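Local coordinates for DegV family protein (PDB 2DT8) that binds a fatty acid, held here as palmitic acid, and a zinc ion, though its wider role in the cell is not established, at residues Thr4-Thr10 and Gly22-Leu28; Ile88-Leu92 and Asp114-Ala118; Asp152-Arg156 and Ala214-Trp218; Tyr228-Ser232 and Val257-Gly261. Residue numbers count along the deposited sequence, not the author numbering.

Contact 1: Thr4-Thr10 and Gly22-Leu28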
loop_
_atom_site.group_PDB
_atom_site.type_symbol
_atom_site.label_atom_id
_atom_site.label_comp_id
_atom_site.label_asym_id
_atom_site.label_seq_id
_atom_site.Cartn_x
_atom_site.Cartn_y
_atom_site.Cartn_z
ATOM N N THR A 4 -6.560 18.813 -6.442
ATOM C CA THR A 4 -5.361 18.497 -5.679
ATOM C C THR A 4 -5.515 17.097 -5.082
ATOM O O THR A 4 -6.594 16.723 -4.598
ATOM C CB THR A 4 -5.145 19.524 -4.538
ATOM O OG1 THR A 4 -4.768 20.785 -5.105
ATOM C CG2 THR A 4 -4.056 19.063 -3.580
ATOM N N LEU A 5 -4.437 16.326 -5.140
ATOM C CA LEU A 5 -4.416 14.975 -4.599
ATOM C C LEU A 5 -3.878 14.939 -3.183
ATOM O O LEU A 5 -2.857 15.551 -2.877
ATOM C CB LEU A 5 -3.526 14.068 -5.439
ATOM C CG LEU A 5 -4.117 13.508 -6.717
ATOM C CD1 LEU A 5 -2.989 13.035 -7.616
ATOM C CD2 LEU A 5 -5.064 12.370 -6.368
ATOM N N VAL A 6 -4.577 14.195 -2.342
ATOM C CA VAL A 6 -4.209 13.974 -0.952
ATOM C C VAL A 6 -4.230 12.464 -0.720
ATOM O O VAL A 6 -5.065 11.749 -1.272
ATOM C CB VAL A 6 -5.225 14.619 0.031
ATOM C CG1 VAL A 6 -4.918 14.182 1.476
ATOM C CG2 VAL A 6 -5.172 16.134 -0.089
ATOM N N THR A 7 -3.265 11.971 0.041
ATOM C CA THR A 7 -3.246 10.563 0.388
ATOM C C THR A 7 -2.718 10.463 1.818
ATOM O O THR A 7 -2.520 11.493 2.472
ATOM C CB THR A 7 -2.373 9.731 -0.609
ATOM O OG1 THR A 7 -2.539 8.331 -0.335
ATOM C CG2 THR A 7 -0.894 10.104 -0.497
ATOM N N ASP A 8 -2.537 9.249 2.322
ATOM C CA ASP A 8 -1.997 9.077 3.670
ATOM C C ASP A 8 -0.604 8.461 3.551
ATOM O O ASP A 8 -0.216 7.987 2.475
ATOM C CB ASP A 8 -2.938 8.221 4.524
ATOM C CG ASP A 8 -3.120 6.835 3.974
ATOM O OD1 ASP A 8 -2.179 6.031 4.110
ATOM O OD2 ASP A 8 -4.194 6.542 3.396
ATOM N N SER A 9 0.150 8.464 4.647
ATOM C CA SER A 9 1.517 7.960 4.613
ATOM C C SER A 9 1.669 6.492 4.242
ATOM O O SER A 9 2.744 6.083 3.794
ATOM C CB SER A 9 2.212 8.235 5.952
ATOM O OG SER A 9 1.641 7.488 6.999
ATOM N N THR A 10 0.619 5.694 4.411
ATOM C CA THR A 10 0.739 4.283 4.068
ATOM C C THR A 10 0.785 4.031 2.565
ATOM O O THR A 10 0.922 2.889 2.141
ATOM C CB THR A 10 -0.373 3.390 4.716
ATOM O OG1 THR A 10 -1.637 3.636 4.090
ATOM C CG2 THR A 10 -0.469 3.660 6.208
ATOM N N GLY A 22 3.014 17.451 -6.093
ATOM C CA GLY A 22 1.987 18.171 -5.362
ATOM C C GLY A 22 1.022 17.280 -4.610
ATOM O O GLY A 22 -0.102 17.688 -4.303
ATOM N N VAL A 23 1.450 16.060 -4.311
ATOM C CA VAL A 23 0.616 15.133 -3.562
ATOM C C VAL A 23 0.810 15.470 -2.089
ATOM O O VAL A 23 1.938 15.509 -1.608
ATOM C CB VAL A 23 1.044 13.675 -3.816
ATOM C CG1 VAL A 23 0.295 12.733 -2.875
ATOM C CG2 VAL A 23 0.788 13.309 -5.272
ATOM N N ARG A 24 -0.277 15.743 -1.377
ATOM C CA ARG A 24 -0.173 16.062 0.041
ATOM C C ARG A 24 -0.363 14.778 0.832
ATOM O O ARG A 24 -1.197 13.946 0.492
ATOM C CB ARG A 24 -1.211 17.121 0.403
ATOM C CG ARG A 24 -1.014 18.379 -0.444
ATOM C CD ARG A 24 -1.950 19.501 -0.068
ATOM N NE ARG A 24 -1.724 20.659 -0.930
ATOM C CZ ARG A 24 -1.698 21.913 -0.499
ATOM N NH1 ARG A 24 -1.883 22.180 0.787
ATOM N NH2 ARG A 24 -1.486 22.902 -1.356
ATOM N N VAL A 25 0.427 14.609 1.886
ATOM C CA VAL A 25 0.361 13.389 2.668
ATOM C C VAL A 25 -0.011 13.612 4.127
ATOM O O VAL A 25 0.602 14.417 4.826
ATOM C CB VAL A 25 1.717 12.650 2.600
ATOM C CG1 VAL A 25 1.632 11.323 3.349
ATOM C CG2 VAL A 25 2.114 12.423 1.151
ATOM N N VAL A 26 -1.031 12.887 4.574
ATOM C CA VAL A 26 -1.495 12.951 5.955
ATOM C C VAL A 26 -0.846 11.745 6.629
ATOM O O VAL A 26 -1.064 10.606 6.223
ATOM C CB VAL A 26 -3.026 12.832 6.018
ATOM C CG1 VAL A 26 -3.486 12.837 7.463
ATOM C CG2 VAL A 26 -3.674 13.988 5.228
ATOM N N PRO A 27 -0.035 11.977 7.670
ATOM C CA PRO A 27 0.621 10.851 8.338
ATOM C C PRO A 27 -0.194 9.984 9.274
ATOM O O PRO A 27 -1.152 10.444 9.894
ATOM C CB PRO A 27 1.766 11.526 9.091
ATOM C CG PRO A 27 1.165 12.825 9.493
ATOM C CD PRO A 27 0.422 13.264 8.225
ATOM N N LEU A 28 0.188 8.709 9.333
ATOM C CA LEU A 28 -0.374 7.769 10.289
ATOM C C LEU A 28 0.754 7.625 11.318
ATOM O O LEU A 28 1.876 8.129 11.102
ATOM C CB LEU A 28 -0.727 6.422 9.656
ATOM C CG LEU A 28 -2.183 6.395 9.159
ATOM C CD1 LEU A 28 -2.290 7.071 7.792
ATOM C CD2 LEU A 28 -2.696 4.964 9.096
HETATM O O HOH W 1 -1.989 17.417 -6.382
#

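Contact 2: Ile88-Leu92 and Asp114-Ala118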
loop_
_atom_site.group_PDB
_atom_site.type_symbol
_atom_site.label_atom_id
_atom_site.label_comp_id
_atom_site.label_asym_id
_atom_site.label_seq_id
_atom_site.Cartn_x
_atom_site.Cartn_y
_atom_site.Cartn_z
ATOM N N ILE A 88 -5.719 3.937 2.071
ATOM C CA ILE A 88 -5.605 2.508 2.289
ATOM C C ILE A 88 -7.017 1.988 2.527
ATOM O O ILE A 88 -7.912 2.687 3.014
ATOM C CB ILE A 88 -4.740 2.406 3.559
ATOM C CG1 ILE A 88 -4.726 0.956 4.042
ATOM C CG2 ILE A 88 -5.258 3.336 4.686
ATOM C CD1 ILE A 88 -3.663 0.708 5.131
ATOM N N SER A 89 -7.169 0.713 2.206
ATOM C CA SER A 89 -8.405 -0.031 2.379
ATOM C C SER A 89 -9.158 0.251 3.678
ATOM O O SER A 89 -8.587 0.203 4.775
ATOM C CB SER A 89 -8.106 -1.527 2.315
ATOM O OG SER A 89 -9.265 -2.284 2.612
ATOM N N GLY A 90 -10.457 0.512 3.541
ATOM C CA GLY A 90 -11.298 0.755 4.698
ATOM C C GLY A 90 -11.469 -0.422 5.661
ATOM O O GLY A 90 -11.938 -0.279 6.782
ATOM N N LYS A 91 -11.066 -1.593 5.134
ATOM C CA LYS A 91 -11.170 -2.774 5.968
ATOM C C LYS A 91 -9.870 -3.081 6.770
ATOM O O LYS A 91 -9.784 -3.937 7.640
ATOM C CB LYS A 91 -11.365 -4.068 5.102
ATOM C CG LYS A 91 -12.575 -3.999 4.185
ATOM C CD LYS A 91 -13.835 -4.325 4.971
ATOM C CE LYS A 91 -15.078 -4.270 4.105
ATOM N NZ LYS A 91 -16.256 -3.902 4.935
ATOM N N LEU A 92 -8.889 -2.227 6.431
ATOM C CA LEU A 92 -7.596 -2.402 7.061
ATOM C C LEU A 92 -7.338 -1.237 8.030
ATOM O O LEU A 92 -6.499 -1.337 8.933
ATOM C CB LEU A 92 -6.426 -2.428 6.048
ATOM C CG LEU A 92 -6.404 -3.515 4.972
ATOM C CD1 LEU A 92 -5.189 -3.299 4.067
ATOM C CD2 LEU A 92 -6.359 -4.900 5.623
ATOM N N ASP A 114 -11.710 4.882 -1.391
ATOM C CA ASP A 114 -11.181 3.720 -0.686
ATOM C C ASP A 114 -10.604 2.869 -1.815
ATOM O O ASP A 114 -11.349 2.311 -2.626
ATOM C CB ASP A 114 -12.325 2.977 0.019
ATOM C CG ASP A 114 -11.850 1.752 0.774
ATOM O OD1 ASP A 114 -10.750 1.259 0.471
ATOM O OD2 ASP A 114 -12.587 1.265 1.659
ATOM N N THR A 115 -9.277 2.787 -1.880
ATOM C CA THR A 115 -8.600 2.039 -2.935
ATOM C C THR A 115 -8.612 0.534 -2.755
ATOM O O THR A 115 -8.288 -0.199 -3.690
ATOM C CB THR A 115 -7.122 2.424 -3.040
ATOM O OG1 THR A 115 -6.463 2.064 -1.815
ATOM C CG2 THR A 115 -6.962 3.921 -3.311
ATOM N N GLN A 116 -8.969 0.073 -1.559
ATOM C CA GLN A 116 -8.961 -1.358 -1.240
ATOM C C GLN A 116 -7.553 -1.931 -1.391
ATOM O O GLN A 116 -7.370 -3.126 -1.627
ATOM C CB GLN A 116 -9.940 -2.146 -2.121
ATOM C CG GLN A 116 -11.408 -1.824 -1.834
ATOM C CD GLN A 116 -12.347 -2.811 -2.485
ATOM O OE1 GLN A 116 -12.076 -3.305 -3.568
ATOM N NE2 GLN A 116 -13.469 -3.094 -1.827
ATOM N N ALA A 117 -6.562 -1.061 -1.233
ATOM C CA ALA A 117 -5.169 -1.474 -1.348
ATOM C C ALA A 117 -4.355 -0.962 -0.169
ATOM O O ALA A 117 -4.881 -0.313 0.740
ATOM C CB ALA A 117 -4.578 -0.959 -2.654
ATOM N N ALA A 118 -3.056 -1.241 -0.196
ATOM C CA ALA A 118 -2.157 -0.811 0.868
ATOM C C ALA A 118 -0.764 -0.560 0.285
ATOM O O ALA A 118 -0.443 -1.066 -0.787
ATOM C CB ALA A 118 -2.093 -1.898 1.957
#

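Contact 3: Asp152-Arg156 and Ala214-Trp218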
loop_
_atom_site.group_PDB
_atom_site.type_symbol
_atom_site.label_atom_id
_atom_site.label_comp_id
_atom_site.label_asym_id
_atom_site.label_seq_id
_atom_site.Cartn_x
_atom_site.Cartn_y
_atom_site.Cartn_z
ATOM N N ASP A 152 -9.400 -4.254 -11.149
ATOM C CA ASP A 152 -8.412 -5.007 -11.896
ATOM C C ASP A 152 -6.962 -4.626 -11.603
ATOM O O ASP A 152 -6.404 -3.715 -12.211
ATOM C CB ASP A 152 -8.716 -4.849 -13.397
ATOM C CG ASP A 152 -7.723 -5.579 -14.297
ATOM O OD1 ASP A 152 -7.242 -6.662 -13.907
ATOM O OD2 ASP A 152 -7.438 -5.079 -15.412
ATOM N N HIS A 153 -6.372 -5.303 -10.627
ATOM C CA HIS A 153 -4.966 -5.095 -10.316
ATOM C C HIS A 153 -4.421 -6.389 -9.737
ATOM O O HIS A 153 -5.157 -7.365 -9.523
ATOM C CB HIS A 153 -4.717 -3.883 -9.390
ATOM C CG HIS A 153 -5.228 -4.036 -7.992
ATOM N ND1 HIS A 153 -6.422 -3.486 -7.576
ATOM C CD2 HIS A 153 -4.666 -4.593 -6.893
ATOM C CE1 HIS A 153 -6.569 -3.692 -6.278
ATOM N NE2 HIS A 153 -5.517 -4.361 -5.840
ATOM N N PHE A 154 -3.114 -6.412 -9.532
ATOM C CA PHE A 154 -2.451 -7.598 -9.043
ATOM C C PHE A 154 -1.634 -7.311 -7.800
ATOM O O PHE A 154 -1.049 -6.243 -7.681
ATOM C CB PHE A 154 -1.504 -8.109 -10.130
ATOM C CG PHE A 154 -0.733 -9.326 -9.742
ATOM C CD1 PHE A 154 -1.298 -10.583 -9.889
ATOM C CD2 PHE A 154 0.553 -9.217 -9.212
ATOM C CE1 PHE A 154 -0.592 -11.729 -9.520
ATOM C CE2 PHE A 154 1.261 -10.358 -8.840
ATOM C CZ PHE A 154 0.686 -11.609 -8.996
ATOM N N VAL A 155 -1.625 -8.266 -6.878
ATOM C CA VAL A 155 -0.788 -8.159 -5.694
ATOM C C VAL A 155 -0.488 -9.517 -5.082
ATOM O O VAL A 155 -1.368 -10.365 -4.936
ATOM C CB VAL A 155 -1.383 -7.220 -4.588
ATOM C CG1 VAL A 155 -2.817 -7.612 -4.243
ATOM C CG2 VAL A 155 -0.492 -7.282 -3.330
ATOM N N ARG A 156 0.790 -9.733 -4.780
ATOM C CA ARG A 156 1.236 -10.938 -4.104
ATOM C C ARG A 156 2.347 -10.527 -3.163
ATOM O O ARG A 156 3.165 -9.668 -3.492
ATOM C CB ARG A 156 1.805 -11.976 -5.079
ATOM C CG ARG A 156 0.770 -12.741 -5.882
ATOM C CD ARG A 156 -0.117 -13.609 -5.001
ATOM N NE ARG A 156 -1.019 -14.443 -5.802
ATOM C CZ ARG A 156 -2.121 -14.001 -6.403
ATOM N NH1 ARG A 156 -2.480 -12.729 -6.305
ATOM N NH2 ARG A 156 -2.877 -14.837 -7.111
ATOM N N ALA A 214 1.362 -16.811 -10.758
ATOM C CA ALA A 214 0.134 -16.036 -10.591
ATOM C C ALA A 214 0.189 -14.773 -11.445
ATOM O O ALA A 214 -0.804 -14.385 -12.069
ATOM C CB ALA A 214 -0.058 -15.663 -9.124
ATOM N N PHE A 215 1.351 -14.128 -11.466
ATOM C CA PHE A 215 1.530 -12.909 -12.240
ATOM C C PHE A 215 1.350 -13.133 -13.734
ATOM O O PHE A 215 0.683 -12.343 -14.408
ATOM C CB PHE A 215 2.915 -12.318 -11.988
ATOM C CG PHE A 215 3.172 -11.039 -12.732
ATOM C CD1 PHE A 215 2.374 -9.916 -12.512
ATOM C CD2 PHE A 215 4.213 -10.950 -13.649
ATOM C CE1 PHE A 215 2.615 -8.724 -13.192
ATOM C CE2 PHE A 215 4.462 -9.758 -14.333
ATOM C CZ PHE A 215 3.665 -8.648 -14.103
ATOM N N ARG A 216 1.954 -14.192 -14.258
ATOM C CA ARG A 216 1.822 -14.483 -15.679
ATOM C C ARG A 216 0.355 -14.729 -16.039
ATOM O O ARG A 216 -0.120 -14.255 -17.073
ATOM C CB ARG A 216 2.668 -15.701 -16.058
ATOM C CG ARG A 216 4.157 -15.415 -16.169
ATOM C CD ARG A 216 4.908 -16.684 -16.567
ATOM N NE ARG A 216 6.351 -16.489 -16.686
ATOM C CZ ARG A 216 6.950 -15.910 -17.724
ATOM N NH1 ARG A 216 6.235 -15.462 -18.745
ATOM N NH2 ARG A 216 8.272 -15.784 -17.739
ATOM N N ALA A 217 -0.356 -15.464 -15.188
ATOM C CA ALA A 217 -1.771 -15.747 -15.418
ATOM C C ALA A 217 -2.561 -14.439 -15.456
ATOM O O ALA A 217 -3.391 -14.229 -16.346
ATOM C CB ALA A 217 -2.314 -16.654 -14.328
ATOM N N TRP A 218 -2.303 -13.558 -14.492
ATOM C CA TRP A 218 -2.985 -12.263 -14.438
ATOM C C TRP A 218 -2.598 -11.357 -15.615
ATOM O O TRP A 218 -3.437 -10.620 -16.149
ATOM C CB TRP A 218 -2.640 -11.535 -13.128
ATOM C CG TRP A 218 -3.135 -10.123 -13.080
ATOM C CD1 TRP A 218 -4.371 -9.696 -12.681
ATOM C CD2 TRP A 218 -2.428 -8.955 -13.511
ATOM N NE1 TRP A 218 -4.475 -8.340 -12.839
ATOM C CE2 TRP A 218 -3.296 -7.853 -13.341
ATOM C CE3 TRP A 218 -1.138 -8.726 -14.012
ATOM C CZ2 TRP A 218 -2.931 -6.549 -13.678
ATOM C CZ3 TRP A 218 -0.770 -7.428 -14.346
ATOM C CH2 TRP A 218 -1.664 -6.352 -14.170
HETATM O O HOH W 2 -7.529 -8.772 -12.300
#

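Contact 4: Tyr228-Ser232 and Val257-Gly261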
loop_
_atom_site.group_PDB
_atom_site.type_symbol
_atom_site.label_atom_id
_atom_site.label_comp_id
_atom_site.label_asym_id
_atom_site.label_seq_id
_atom_site.Cartn_x
_atom_site.Cartn_y
_atom_site.Cartn_z
ATOM N N TYR A 228 5.073 -2.498 -8.892
ATOM C CA TYR A 228 5.606 -1.758 -7.766
ATOM C C TYR A 228 6.060 -2.785 -6.683
ATOM O O TYR A 228 5.256 -3.514 -6.115
ATOM C CB TYR A 228 4.498 -0.818 -7.224
ATOM C CG TYR A 228 4.115 0.122 -8.311
ATOM C CD1 TYR A 228 3.218 -0.283 -9.295
ATOM C CD2 TYR A 228 4.672 1.400 -8.368
ATOM C CE1 TYR A 228 2.875 0.582 -10.324
ATOM C CE2 TYR A 228 4.337 2.261 -9.403
ATOM C CZ TYR A 228 3.449 1.854 -10.380
ATOM O OH TYR A 228 3.117 2.702 -11.419
ATOM N N PHE A 229 7.386 -2.774 -6.458
ATOM C CA PHE A 229 7.919 -3.757 -5.536
ATOM C C PHE A 229 8.154 -3.175 -4.149
ATOM O O PHE A 229 8.568 -2.028 -4.005
ATOM C CB PHE A 229 9.241 -4.299 -6.099
ATOM C CG PHE A 229 9.072 -5.030 -7.398
ATOM C CD1 PHE A 229 8.956 -4.328 -8.599
ATOM C CD2 PHE A 229 8.965 -6.410 -7.414
ATOM C CE1 PHE A 229 8.736 -5.009 -9.798
ATOM C CE2 PHE A 229 8.745 -7.102 -8.610
ATOM C CZ PHE A 229 8.631 -6.393 -9.802
ATOM N N LEU A 230 7.907 -4.002 -3.140
ATOM C CA LEU A 230 8.009 -3.587 -1.746
ATOM C C LEU A 230 8.721 -4.614 -0.862
ATOM O O LEU A 230 8.664 -5.816 -1.091
ATOM C CB LEU A 230 6.595 -3.409 -1.181
ATOM C CG LEU A 230 5.757 -2.332 -1.879
ATOM C CD1 LEU A 230 4.271 -2.599 -1.678
ATOM C CD2 LEU A 230 6.165 -0.964 -1.338
ATOM N N TYR A 231 9.437 -4.052 0.126
ATOM C CA TYR A 231 10.102 -4.937 1.063
ATOM C C TYR A 231 10.385 -4.355 2.450
ATOM O O TYR A 231 10.296 -3.157 2.681
ATOM C CB TYR A 231 11.552 -5.290 0.591
ATOM C CG TYR A 231 12.394 -4.064 0.610
ATOM C CD1 TYR A 231 12.336 -3.165 -0.450
ATOM C CD2 TYR A 231 13.256 -3.815 1.679
ATOM C CE1 TYR A 231 13.124 -2.024 -0.441
ATOM C CE2 TYR A 231 14.052 -2.679 1.684
ATOM C CZ TYR A 231 13.992 -1.789 0.627
ATOM O OH TYR A 231 14.772 -0.649 0.630
ATOM N N SER A 232 10.703 -5.296 3.359
ATOM C CA SER A 232 11.022 -4.851 4.701
ATOM C C SER A 232 12.127 -5.880 4.949
ATOM O O SER A 232 12.015 -7.048 4.598
ATOM C CB SER A 232 9.957 -5.111 5.861
ATOM O OG SER A 232 9.754 -6.519 5.987
ATOM N N VAL A 257 10.739 0.377 -6.852
ATOM C CA VAL A 257 11.015 -0.390 -5.639
ATOM C C VAL A 257 11.145 0.557 -4.454
ATOM O O VAL A 257 11.848 1.559 -4.528
ATOM C CB VAL A 257 12.345 -1.180 -5.747
ATOM C CG1 VAL A 257 12.528 -2.076 -4.523
ATOM C CG2 VAL A 257 12.358 -1.992 -7.023
ATOM N N ASN A 258 10.452 0.251 -3.364
ATOM C CA ASN A 258 10.547 1.071 -2.167
ATOM C C ASN A 258 10.375 0.182 -0.964
ATOM O O ASN A 258 9.840 -0.928 -1.053
ATOM C CB ASN A 258 9.469 2.174 -2.137
ATOM C CG ASN A 258 9.777 3.280 -1.115
ATOM O OD1 ASN A 258 10.910 3.418 -0.647
ATOM N ND2 ASN A 258 8.773 4.081 -0.789
ATOM N N GLU A 259 10.863 0.668 0.164
ATOM C CA GLU A 259 10.698 -0.048 1.412
ATOM C C GLU A 259 9.276 0.252 1.887
ATOM O O GLU A 259 8.697 1.292 1.560
ATOM C CB GLU A 259 11.698 0.464 2.453
ATOM C CG GLU A 259 11.574 -0.234 3.795
ATOM C CD GLU A 259 12.663 0.140 4.786
ATOM O OE1 GLU A 259 13.339 1.176 4.604
ATOM O OE2 GLU A 259 12.829 -0.615 5.763
ATOM N N LEU A 260 8.709 -0.688 2.635
ATOM C CA LEU A 260 7.396 -0.509 3.233
ATOM C C LEU A 260 7.538 0.550 4.316
ATOM O O LEU A 260 8.617 0.704 4.916
ATOM C CB LEU A 260 6.961 -1.796 3.932
ATOM C CG LEU A 260 6.558 -2.995 3.087
ATOM C CD1 LEU A 260 6.389 -4.208 3.987
ATOM C CD2 LEU A 260 5.255 -2.675 2.368
ATOM N N GLY A 261 6.465 1.280 4.575
ATOM C CA GLY A 261 6.506 2.248 5.652
ATOM C C GLY A 261 6.417 1.522 6.989
ATOM O O GLY A 261 6.020 0.351 7.063
#

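Contact 1: Thr4-Thr10 and Gly22-Leu28
Four backbone hydrogen bonds stitch the strands together in parallel register: Arg-24 N to Leu-5 O (3.0 Å), Thr-7 N to Arg-24 O (2.9 Å), Val-26 N to Thr-7 O (2.9 Å) and Ser-9 N to Val-26 O (2.9 Å). Past the strand end a side chain takes over, Leu-28 N donating to Ser-9 OG at 3.0 Å, while Ser-9 OG also bonds Asp-39. At the other end a water bridges Leu-5 N and Gly-22 O. Asp-8 folds back in an Asx turn, its OD1 accepting from Thr-10 N (2.8 Å) and, very short, from Thr-10 OG1 (2.5 Å); its OD2 bonds His-87 and Ile-88.

On one face Val-6 CG1 lies 4.0 Å from Val-26 CG2, and Val-26 meets helix 66-76 there. On the other face Thr-7 CG2 lies 3.7 Å from Val-23 CG1, and both residues pack on helix 120-135. Asp-8 CB touches Leu-28 CD1 at 3.5 Å.

Strand 3-8, helix 15-18 and strand 24-32 make a beta-alpha-beta unit. Its apolar faces bury the pair between helices, while the polar turn fixes the C-terminal ends of the strands, where Leu-28 meets the bound palmitic acid.

Contact 2: Ile88-Leu92 and Asp114-Ala118
Neither segment is regular helix or strand here; each is the loop that leaves a strand and leads to a helix. The CA atoms come nearest at Ser-89 and Gln-116, 3.9 Å, and one main-chain hydrogen bond joins the loops, Ser-89 N to Ala-117 O at 2.9 Å. Three small turns shape them: Lys-91 N bonds Ser-89 OG (3.2 Å), Ala-117 N bonds Thr-115 OG1 (3.2 Å), both ST turns, and Gln-116 N bonds Asp-114 OD1 (2.9 Å), an Asx turn. Ser-89 OG also bonds Gly-193 O, and Thr-115 OG1 bonds His-87 O.

The Asp-114 carboxylate reaches across: OD2 accepts from Gly-90 N at 2.9 Å, and OD1 takes a weak bond from the same nitrogen at 3.2 Å. A CB on Gly-90 would collide with this carboxylate. Leu-92 CD1 lies 4.0 Å from Ala-118 CB.

These are neighbouring loops at the C-terminal ends of parallel strands 82-87 and 110-114, the usual place for a ligand site in an alpha/beta fold; here Ile-88 and Ala-118 touch the palmitic acid.

Contact 3: Asp152-Arg156 and Ala214-Trp218
Phe-154 is the main bump. Its side chain leaves strand 154-158 toward helix 204-219 and fills the hollow between Ala-214, Phe-215 and Trp-218. At the tip of the ring, CZ is 3.6 Å from Phe-215 N and CE1 4.0 Å from Ala-214 CB. Phe-215 turns its edge to the face of Phe-154, centroids 5.3 Å apart and planes at 63°, an edge-to-face pair. At the base, Phe-154 CB sits over the five-membered ring of Trp-218, 3.7 Å from its centroid, as a CH-pi contact.

Here a helix packs on an edge strand of the mixed four-stranded sheet, the axes of the two short segments 9.4 Å apart and nearly antiparallel; Phe-275, from the next strand, meets the rings of both Phe-154 and Phe-215.

Arg-156 folds back, NH1 bonding Val-155 O, so that NH2 lies 3.6 Å from Ala-214 CB. Trp-218 NE1 makes a weak hydrogen bond to Asp-152 OD1 (3.4 Å); a water also links them, weakly on the Trp-218 NE1 side, while Asp-152 OD2 forms a salt bridge with Arg-222.

Contact 4: Tyr228-Ser232 and Val257-Gly261
Val-257 opens the run beside Phe-229: their CB-to-methyl contact, Phe-229 CB to Val-257 CG2, is 4.0 Å, and Val-257 CG1 lies 4.1 Å from Tyr-231 CE1. Asn-258 then uses both of its backbone groups, N donating to Phe-229 O at 3.0 Å and O receiving a long, weak bond from Tyr-231 N at 3.4 Å. Its side chain turns to the face of Leu-230, where ND2 bonds Asp-12 O.

This parallel pairing closes the beta-alpha-beta unit of strand 225-231, helix 236-247 and strand 252-259; the helix packs on the face carrying Phe-229, Tyr-231 and Val-257, while Leu-120 of helix 120-135 meets Leu-230 and Asn-258 on the other.

Glu-259 sits under the Tyr-231 ring, its CA 3.9 Å from the centroid over the face, a CH-pi contact. Leu-260 N bonds Tyr-231 O at 2.9 Å as the strand ends, and Leu-260 CD2 reaches Leu-230 CB at 3.9 Å, next to Ser-119; Leu-230 itself touches the palmitic acid. Gly-261 follows as N-cap of helix 262-268.

Overall arrangement
From the N terminus, contact 1 closes the first and shortest loop, through helix 15-18. Contact 2 comes next, closing a loop through helix 95-103 and joining the turns that follow strands 82-87 and 110-114 of the same sheet as contact 1; the two contacts touch through Asp-8 and Ile-88, a probable hydrogen bond. Contact 3 spans the longest interval, 57 residues including the two-stranded sheet 185-201, and brings helix 204-219 onto the four-stranded sheet. Contact 4 follows on strands 225-231 and 252-259 of that sheet. All four run in series, none nested or crossed. Contacts 1 and 3 lie on opposite sides of the chain's centre. Segments of all four reach the palmitic acid, contact 3 through Val-155, which does not touch 214-218.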